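Local atomic coordinates of putative secreted protein (Streptomyces coelicolor A3, PDB entry 2QF9), a protein that is of unknown function but is probably secreted and belongs to the DUF305 family, of the ferritin-like clan. Residues 59-62 with 67-70. Numbering follows the deposited sequence.
Sequences GWLD and PKVS
Among the CA atoms, those of Leu61 and Lys68 lie nearest, 6.5 Å apart, where the last turn of helix 37-63 faces the loop that follows it, running roughly across the helix. The main link is a salt bridge between Asp62 and Lys68; Asp62 is modelled in two conformers, and the bridge is that of the conformer described here, so it may be only partly occupied. Lys68 NZ meets both carboxylate oxygens: it donates to Asp62 OD2 at 3.0 Å, on the syn lone pair of that oxygen, and more weakly to Asp62 OD1, also at 3.0 Å. The ammonium thus sits before the fork of the carboxylate, and Lys68 CE follows it in, 3.1 Å from Asp62 OD1. Lysine suits this place because a long chain must span the gap from the loop: it leaves the backbone with CG beside N (chi1 -75°), then bends at chi3 (-108°) and chi4 to bring NZ onto the acid. Asp62, partly exposed, needs only a short arm to present its charge at the helix surface. Nearer the root of the lysine chain, Leu61 CD1 lies 4.2 Å from Lys68 CG, a loose apolar contact. Leucine suits its buried position by packing on Ala13 and Arg14 of helix 8-31. Across the subunit interface, Asp62 packs on Met56 of the second subunit. The arrangement marks the exit from the C-terminal end of a bundle helix into the long connection toward helix 98-106, joined to the helix end by a salt bridge, with Arg14 NE to Pro67 O a second tie, to helix 8-31, in a helical bundle consistent with the ferritin-like clan.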
loop_
_atom_site.group_PDB
_atom_site.type_symbol
_atom_site.label_atom_id
_atom_site.label_comp_id
_atom_site.label_asym_id
_atom_site.label_seq_id
_atom_site.Cartn_x
_atom_site.Cartn_y
_atom_site.Cartn_z
ATOM N N GLY A 59 6.504 -4.181 -8.896
ATOM C CA GLY A 59 6.170 -3.857 -10.282
ATOM C C GLY A 59 7.391 -3.904 -11.197
ATOM O O GLY A 59 7.307 -4.358 -12.352
ATOM N N TRP A 60 8.538 -3.470 -10.672
ATOM C CA TRP A 60 9.789 -3.546 -11.450
ATOM C C TRP A 60 10.179 -4.996 -11.683
ATOM O O TRP A 60 10.483 -5.400 -12.812
ATOM C CB TRP A 60 10.925 -2.732 -10.806
ATOM C CG TRP A 60 10.642 -1.242 -10.749
ATOM C CD1 TRP A 60 9.806 -0.524 -11.574
ATOM C CD2 TRP A 60 11.187 -0.301 -9.819
ATOM N NE1 TRP A 60 9.804 0.814 -11.212
ATOM C CE2 TRP A 60 10.641 0.975 -10.138
ATOM C CE3 TRP A 60 12.093 -0.406 -8.751
ATOM C CZ2 TRP A 60 10.968 2.136 -9.422
ATOM C CZ3 TRP A 60 12.415 0.762 -8.028
ATOM C CH2 TRP A 60 11.850 2.011 -8.373
ATOM N N LEU A 61 10.144 -5.792 -10.620
ATOM C CA LEU A 61 10.493 -7.209 -10.733
ATOM C C LEU A 61 9.584 -7.890 -11.765
ATOM O O LEU A 61 10.048 -8.673 -12.593
ATOM C CB LEU A 61 10.417 -7.893 -9.363
ATOM C CG LEU A 61 11.518 -7.510 -8.364
ATOM C CD1 LEU A 61 11.169 -8.025 -6.973
ATOM C CD2 LEU A 61 12.895 -8.068 -8.802
ATOM N N ASP A 62 8.295 -7.551 -11.733
ATOM C CA ASP A 62 7.337 -8.107 -12.670
ATOM C C ASP A 62 7.665 -7.703 -14.103
ATOM O O ASP A 62 7.767 -8.567 -14.980
ATOM C CB ASP A 62 5.920 -7.694 -12.283
ATOM C CG ASP A 62 5.362 -8.530 -11.145
ATOM O OD1 ASP A 62 6.007 -9.545 -10.757
ATOM O OD2 ASP A 62 4.275 -8.176 -10.635
ATOM N N PRO A 67 11.708 -13.395 -10.612
ATOM C CA PRO A 67 10.949 -13.901 -9.465
ATOM C C PRO A 67 10.959 -12.928 -8.279
ATOM O O PRO A 67 11.957 -12.259 -8.034
ATOM C CB PRO A 67 11.712 -15.182 -9.095
ATOM C CG PRO A 67 12.310 -15.632 -10.386
ATOM C CD PRO A 67 12.742 -14.360 -11.044
ATOM N N LYS A 68 9.846 -12.858 -7.553
ATOM C CA LYS A 68 9.775 -12.000 -6.380
ATOM C C LYS A 68 10.478 -12.646 -5.180
ATOM O O LYS A 68 10.830 -11.965 -4.221
ATOM C CB LYS A 68 8.320 -11.614 -6.076
ATOM C CG LYS A 68 7.765 -10.552 -7.036
ATOM C CD LYS A 68 6.250 -10.373 -6.893
ATOM C CE LYS A 68 5.474 -10.950 -8.082
ATOM N NZ LYS A 68 4.226 -10.151 -8.385
ATOM N N VAL A 69 10.702 -13.957 -5.262
ATOM C CA VAL A 69 11.401 -14.720 -4.217
ATOM C C VAL A 69 12.652 -15.391 -4.803
ATOM O O VAL A 69 12.580 -16.019 -5.859
ATOM C CB VAL A 69 10.462 -15.794 -3.584
ATOM C CG1 VAL A 69 11.080 -16.414 -2.317
ATOM C CG2 VAL A 69 9.083 -15.194 -3.276
ATOM N N SER A 70 13.787 -15.254 -4.113
ATOM C CA SER A 70 15.053 -15.869 -4.528
ATOM C C SER A 70 15.463 -17.004 -3.599
ATOM O O SER A 70 15.109 -17.015 -2.416
ATOM C CB SER A 70 16.176 -14.825 -4.572
ATOM O OG SER A 70 17.428 -15.390 -4.961
#